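Probable acetyltransferase (Pseudomonas aeruginosa PAO1, PDB 2EUI) is probably an acyltransferase of the GNAT family, expected to transfer an acyl group to an acceptor that is not known. Local coordinates at residues F37-L51 and R59-S71. Numbering follows the deposited sequence.
Sequences FLEKRLRRKESVIYL and RLLGFCQLYPSFS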
loop_
_atom_site.group_PDB
_atom_site.type_symbol
_atom_site.label_atom_id
_atom_site.label_comp_id
_atom_site.label_asym_id
_atom_site.label_seq_id
_atom_site.Cartn_x
_atom_site.Cartn_y
_atom_site.Cartn_z
ATOM N N PHE A 37 5.145 5.800 -15.902
ATOM C CA PHE A 37 4.643 5.333 -14.607
ATOM C C PHE A 37 3.325 6.031 -14.250
ATOM O O PHE A 37 2.339 5.376 -13.890
ATOM C CB PHE A 37 5.681 5.609 -13.505
ATOM C CG PHE A 37 5.234 5.193 -12.133
ATOM C CD1 PHE A 37 5.217 3.857 -11.767
ATOM C CD2 PHE A 37 4.789 6.142 -11.218
ATOM C CE1 PHE A 37 4.760 3.461 -10.504
ATOM C CE2 PHE A 37 4.331 5.763 -9.959
ATOM C CZ PHE A 37 4.315 4.418 -9.600
ATOM N N LEU A 38 3.324 7.359 -14.352
ATOM C CA LEU A 38 2.153 8.175 -14.059
ATOM C C LEU A 38 0.988 7.892 -14.997
ATOM O O LEU A 38 -0.172 8.052 -14.629
ATOM C CB LEU A 38 2.501 9.655 -14.159
ATOM C CG LEU A 38 3.468 10.237 -13.135
ATOM C CD1 LEU A 38 3.678 11.713 -13.451
ATOM C CD2 LEU A 38 2.915 10.036 -11.740
ATOM N N GLU A 39 1.295 7.481 -16.217
ATOM C CA GLU A 39 0.244 7.195 -17.165
ATOM C C GLU A 39 -0.526 5.978 -16.667
ATOM O O GLU A 39 -1.742 6.027 -16.519
ATOM C CB GLU A 39 0.834 6.923 -18.544
ATOM C CG GLU A 39 0.020 7.501 -19.683
ATOM C CD GLU A 39 0.376 6.872 -21.016
ATOM O OE1 GLU A 39 1.590 6.759 -21.305
ATOM O OE2 GLU A 39 -0.557 6.492 -21.769
ATOM N N LYS A 40 0.185 4.891 -16.392
ATOM C CA LYS A 40 -0.455 3.678 -15.909
ATOM C C LYS A 40 -1.345 3.964 -14.720
ATOM O O LYS A 40 -2.450 3.437 -14.631
ATOM C CB LYS A 40 0.585 2.642 -15.512
ATOM C CG LYS A 40 1.355 2.091 -16.671
ATOM C CD LYS A 40 2.184 0.923 -16.218
ATOM C CE LYS A 40 2.984 0.352 -17.369
ATOM N NZ LYS A 40 3.756 -0.836 -16.931
ATOM N N ARG A 41 -0.864 4.807 -13.812
ATOM C CA ARG A 41 -1.622 5.157 -12.615
ATOM C C ARG A 41 -2.839 6.003 -12.939
ATOM O O ARG A 41 -3.941 5.707 -12.474
ATOM C CB ARG A 41 -0.715 5.876 -11.607
ATOM C CG ARG A 41 -0.559 5.108 -10.297
ATOM C CD ARG A 41 -0.326 3.622 -10.548
ATOM N NE ARG A 41 1.031 3.383 -11.011
ATOM C CZ ARG A 41 1.414 2.326 -11.719
ATOM N NH1 ARG A 41 0.546 1.385 -12.072
ATOM N NH2 ARG A 41 2.684 2.203 -12.067
ATOM N N LEU A 42 -2.644 7.057 -13.729
ATOM C CA LEU A 42 -3.758 7.906 -14.129
ATOM C C LEU A 42 -4.711 7.084 -14.980
ATOM O O LEU A 42 -5.888 6.955 -14.666
ATOM C CB LEU A 42 -3.273 9.115 -14.940
ATOM C CG LEU A 42 -2.624 10.274 -14.178
ATOM C CD1 LEU A 42 -2.070 11.301 -15.148
ATOM C CD2 LEU A 42 -3.658 10.902 -13.272
ATOM N N ARG A 43 -4.185 6.499 -16.046
ATOM C CA ARG A 43 -4.992 5.694 -16.957
ATOM C C ARG A 43 -5.751 4.524 -16.301
ATOM O O ARG A 43 -6.930 4.310 -16.593
ATOM C CB ARG A 43 -4.111 5.182 -18.105
ATOM C CG ARG A 43 -4.860 4.542 -19.259
ATOM C CD ARG A 43 -3.903 4.105 -20.359
ATOM N NE ARG A 43 -3.385 5.220 -21.155
ATOM C CZ ARG A 43 -4.072 5.834 -22.117
ATOM N NH1 ARG A 43 -5.307 5.441 -22.399
ATOM N NH2 ARG A 43 -3.525 6.830 -22.800
ATOM N N ARG A 44 -5.093 3.774 -15.420
ATOM C CA ARG A 44 -5.751 2.641 -14.765
ATOM C C ARG A 44 -6.519 3.060 -13.524
ATOM O O ARG A 44 -7.225 2.255 -12.927
ATOM C CB ARG A 44 -4.727 1.564 -14.389
ATOM C CG ARG A 44 -3.968 1.013 -15.572
ATOM C CD ARG A 44 -2.880 0.015 -15.197
ATOM N NE ARG A 44 -1.961 -0.135 -16.325
ATOM C CZ ARG A 44 -0.957 -1.003 -16.388
ATOM N NH1 ARG A 44 -0.721 -1.832 -15.380
ATOM N NH2 ARG A 44 -0.179 -1.027 -17.458
ATOM N N LYS A 45 -6.379 4.323 -13.140
ATOM C CA LYS A 45 -7.056 4.843 -11.957
ATOM C C LYS A 45 -6.661 4.034 -10.729
ATOM O O LYS A 45 -7.508 3.619 -9.944
ATOM C CB LYS A 45 -8.574 4.809 -12.163
ATOM C CG LYS A 45 -9.033 5.741 -13.277
ATOM C CD LYS A 45 -10.542 5.753 -13.455
ATOM C CE LYS A 45 -11.039 4.476 -14.119
ATOM N NZ LYS A 45 -12.519 4.504 -14.311
ATOM N N GLU A 46 -5.359 3.831 -10.570
ATOM C CA GLU A 46 -4.820 3.060 -9.456
ATOM C C GLU A 46 -4.369 3.926 -8.291
ATOM O O GLU A 46 -3.885 3.419 -7.279
ATOM C CB GLU A 46 -3.636 2.223 -9.929
ATOM C CG GLU A 46 -3.928 1.366 -11.135
ATOM C CD GLU A 46 -2.784 0.449 -11.441
ATOM O OE1 GLU A 46 -1.636 0.940 -11.448
ATOM O OE2 GLU A 46 -3.030 -0.756 -11.671
ATOM N N SER A 47 -4.515 5.233 -8.434
ATOM C CA SER A 47 -4.125 6.143 -7.374
ATOM C C SER A 47 -4.893 7.429 -7.548
ATOM O O SER A 47 -5.469 7.674 -8.606
ATOM C CB SER A 47 -2.633 6.448 -7.442
ATOM O OG SER A 47 -2.372 7.387 -8.465
ATOM N N VAL A 48 -4.913 8.237 -6.497
ATOM C CA VAL A 48 -5.579 9.524 -6.532
ATOM C C VAL A 48 -4.450 10.530 -6.418
ATOM O O VAL A 48 -3.678 10.493 -5.461
ATOM C CB VAL A 48 -6.542 9.716 -5.338
ATOM C CG1 VAL A 48 -7.194 11.085 -5.410
ATOM C CG2 VAL A 48 -7.591 8.635 -5.336
ATOM N N ILE A 49 -4.347 11.406 -7.410
ATOM C CA ILE A 49 -3.323 12.438 -7.438
ATOM C C ILE A 49 -3.977 13.814 -7.350
ATOM O O ILE A 49 -4.754 14.190 -8.221
ATOM C CB ILE A 49 -2.509 12.355 -8.748
ATOM C CG1 ILE A 49 -1.656 11.086 -8.731
ATOM C CG2 ILE A 49 -1.667 13.629 -8.950
ATOM C CD1 ILE A 49 -0.859 10.865 -9.989
ATOM N N TYR A 50 -3.674 14.563 -6.295
ATOM C CA TYR A 50 -4.237 15.900 -6.156
ATOM C C TYR A 50 -3.223 16.922 -6.645
ATOM O O TYR A 50 -2.029 16.791 -6.393
ATOM C CB TYR A 50 -4.617 16.194 -4.701
ATOM C CG TYR A 50 -5.784 15.385 -4.199
ATOM C CD1 TYR A 50 -7.029 15.455 -4.825
ATOM C CD2 TYR A 50 -5.636 14.513 -3.122
ATOM C CE1 TYR A 50 -8.099 14.669 -4.394
ATOM C CE2 TYR A 50 -6.697 13.722 -2.681
ATOM C CZ TYR A 50 -7.923 13.803 -3.322
ATOM O OH TYR A 50 -8.961 13.002 -2.901
ATOM N N LEU A 51 -3.720 17.927 -7.357
ATOM C CA LEU A 51 -2.891 18.986 -7.914
ATOM C C LEU A 51 -3.274 20.352 -7.363
ATOM O O LEU A 51 -4.444 20.733 -7.407
ATOM C CB LEU A 51 -3.036 19.035 -9.444
ATOM C CG LEU A 51 -2.737 17.770 -10.248
ATOM C CD1 LEU A 51 -3.055 17.982 -11.730
ATOM C CD2 LEU A 51 -1.285 17.388 -10.039
ATOM N N ARG A 59 -0.817 26.450 -13.523
ATOM C CA ARG A 59 0.575 26.150 -13.248
ATOM C C ARG A 59 0.645 25.353 -11.944
ATOM O O ARG A 59 0.171 25.771 -10.893
ATOM C CB ARG A 59 1.419 27.432 -13.221
ATOM C CG ARG A 59 1.755 28.006 -11.879
ATOM C CD ARG A 59 3.065 28.792 -11.978
ATOM N NE ARG A 59 3.575 29.190 -10.668
ATOM C CZ ARG A 59 3.020 30.135 -9.923
ATOM N NH1 ARG A 59 1.942 30.780 -10.367
ATOM N NH2 ARG A 59 3.533 30.425 -8.732
ATOM N N LEU A 60 1.207 24.162 -12.056
ATOM C CA LEU A 60 1.340 23.238 -10.944
ATOM C C LEU A 60 2.287 23.742 -9.840
ATOM O O LEU A 60 3.502 23.830 -10.036
ATOM C CB LEU A 60 1.822 21.902 -11.510
ATOM C CG LEU A 60 1.645 20.607 -10.731
ATOM C CD1 LEU A 60 0.172 20.401 -10.359
ATOM C CD2 LEU A 60 2.169 19.466 -11.602
ATOM N N LEU A 61 1.721 24.056 -8.674
ATOM C CA LEU A 61 2.499 24.562 -7.541
ATOM C C LEU A 61 2.976 23.404 -6.695
ATOM O O LEU A 61 3.976 23.496 -5.976
ATOM C CB LEU A 61 1.640 25.495 -6.686
ATOM C CG LEU A 61 0.907 26.605 -7.453
ATOM C CD1 LEU A 61 -0.223 27.124 -6.606
ATOM C CD2 LEU A 61 1.870 27.722 -7.838
ATOM N N GLY A 62 2.242 22.305 -6.782
ATOM C CA GLY A 62 2.602 21.129 -6.019
ATOM C C GLY A 62 1.619 20.008 -6.295
ATOM O O GLY A 62 0.608 20.203 -6.977
ATOM N N PHE A 63 1.907 18.824 -5.778
ATOM C CA PHE A 63 1.002 17.728 -6.007
ATOM C C PHE A 63 1.086 16.704 -4.886
ATOM O O PHE A 63 2.026 16.691 -4.096
ATOM C CB PHE A 63 1.302 17.079 -7.357
ATOM C CG PHE A 63 2.530 16.238 -7.351
ATOM C CD1 PHE A 63 2.474 14.910 -6.951
ATOM C CD2 PHE A 63 3.760 16.788 -7.671
ATOM C CE1 PHE A 63 3.629 14.147 -6.867
ATOM C CE2 PHE A 63 4.922 16.024 -7.589
ATOM C CZ PHE A 63 4.856 14.707 -7.187
ATOM N N CYS A 64 0.092 15.834 -4.845
ATOM C CA CYS A 64 0.011 14.808 -3.823
ATOM C C CYS A 64 -0.477 13.481 -4.430
ATOM O O CYS A 64 -1.250 13.477 -5.386
ATOM C CB CYS A 64 -0.946 15.314 -2.736
ATOM S SG CYS A 64 -1.437 14.112 -1.538
ATOM N N GLN A 65 -0.002 12.359 -3.902
ATOM C CA GLN A 65 -0.453 11.063 -4.405
ATOM C C GLN A 65 -0.727 10.057 -3.294
ATOM O O GLN A 65 0.064 9.889 -2.358
ATOM C CB GLN A 65 0.538 10.453 -5.412
ATOM C CG GLN A 65 0.021 9.175 -6.081
ATOM C CD GLN A 65 0.899 8.709 -7.244
ATOM O OE1 GLN A 65 2.130 8.609 -7.121
ATOM N NE2 GLN A 65 0.266 8.413 -8.375
ATOM N N LEU A 66 -1.875 9.404 -3.401
ATOM C CA LEU A 66 -2.264 8.408 -2.429
ATOM C C LEU A 66 -2.612 7.140 -3.177
ATOM O O LEU A 66 -3.079 7.196 -4.312
ATOM C CB LEU A 66 -3.484 8.883 -1.631
ATOM C CG LEU A 66 -3.394 10.198 -0.848
ATOM C CD1 LEU A 66 -3.643 11.383 -1.763
ATOM C CD2 LEU A 66 -4.426 10.184 0.240
ATOM N N TYR A 67 -2.358 5.996 -2.551
ATOM C CA TYR A 67 -2.702 4.711 -3.154
ATOM C C TYR A 67 -3.809 4.065 -2.342
ATOM O O TYR A 67 -3.702 3.932 -1.127
ATOM C CB TYR A 67 -1.495 3.773 -3.199
ATOM C CG TYR A 67 -0.353 4.294 -4.030
ATOM C CD1 TYR A 67 -0.582 4.850 -5.290
ATOM C CD2 TYR A 67 0.957 4.252 -3.555
ATOM C CE1 TYR A 67 0.469 5.358 -6.056
ATOM C CE2 TYR A 67 2.015 4.755 -4.311
ATOM C CZ TYR A 67 1.763 5.307 -5.560
ATOM O OH TYR A 67 2.799 5.789 -6.324
ATOM N N PRO A 68 -4.895 3.657 -3.009
ATOM C CA PRO A 68 -6.036 3.015 -2.350
ATOM C C PRO A 68 -5.669 1.640 -1.777
ATOM O O PRO A 68 -4.975 0.858 -2.426
ATOM C CB PRO A 68 -7.054 2.909 -3.474
ATOM C CG PRO A 68 -6.178 2.648 -4.661
ATOM C CD PRO A 68 -5.077 3.666 -4.471
ATOM N N SER A 69 -6.122 1.355 -0.558
ATOM C CA SER A 69 -5.852 0.068 0.075
ATOM C C SER A 69 -6.993 -0.349 1.001
ATOM O O SER A 69 -8.010 0.331 1.072
ATOM C CB SER A 69 -4.534 0.108 0.854
ATOM O OG SER A 69 -4.106 -1.214 1.163
ATOM N N PHE A 70 -6.820 -1.465 1.702
ATOM C CA PHE A 70 -7.860 -1.974 2.600
ATOM C C PHE A 70 -7.297 -2.672 3.830
ATOM O O PHE A 70 -6.137 -3.078 3.870
ATOM C CB PHE A 70 -8.759 -2.992 1.871
ATOM C CG PHE A 70 -9.524 -2.421 0.718
ATOM C CD1 PHE A 70 -10.705 -1.719 0.923
ATOM C CD2 PHE A 70 -9.045 -2.552 -0.577
ATOM C CE1 PHE A 70 -11.386 -1.156 -0.143
ATOM C CE2 PHE A 70 -9.724 -1.990 -1.642
ATOM C CZ PHE A 70 -10.898 -1.292 -1.419
ATOM N N SER A 71 -8.152 -2.817 4.832
ATOM C CA SER A 71 -7.806 -3.516 6.058
ATOM C C SER A 71 -8.730 -4.728 6.079
ATOM O O SER A 71 -9.953 -4.586 6.125
ATOM C CB SER A 71 -8.067 -2.628 7.273
ATOM O OG SER A 71 -7.737 -3.324 8.460
#
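Cys64 O takes the N-H of Tyr50 at 2.8 Å (Tyr50 N to Cys64 O), and the CA-H of Ile49 also points at this oxygen. Cys64 N returns a bond to Tyr50 O, and Val48 and Leu66 exchange a second pair that runs straighter, Leu66 N to Val48 O spanning 2.9 Å at 164°. These two hydrogen-bonded pairs alternate with the non-hydrogen-bonded pairs Ile49-Gln65 and Leu51-Phe63. On the face of Ile49 and Gln65, CG1 of Ile49 crosses the aliphatic stem of Gln65 at a slant, 3.7 Å from its CG. Farther along, Leu51 CD2 meets Leu60 CD1 at 3.4 Å and Phe63 CB at 3.7 Å. On the other face, the Tyr50 ring lies 4.0 Å from Leu66 CD1 at its CD2, with Val48 CG1 over one face, toward the rim, while His102 of helix 92-109 meets it edge-to-face and Leu99 and Ala103 pack against it. Where helix 31-44 turns into the strand, after a Schellman motif at Lys45, Ser47 CB touches the edge of the Tyr67 ring, 3.4 Å from CD1. With CG anti to its carbonyl carbon (chi1 -62°), the Tyr67 ring leans back toward the helix, and its OH reaches the edge of the Phe37 ring, 3.9 Å from CZ. That hydroxyl hydrogen-bonds Ser72 of the second subunit, whose Phe70 makes a cation-pi contact with Arg41, so this end of the contact is part of the dimer interface. The whole is an antiparallel beta hairpin, strands 48-53 and 60-71, within the central mixed sheet of the GNAT fold, with helix 31-44 leading into strand 48-53.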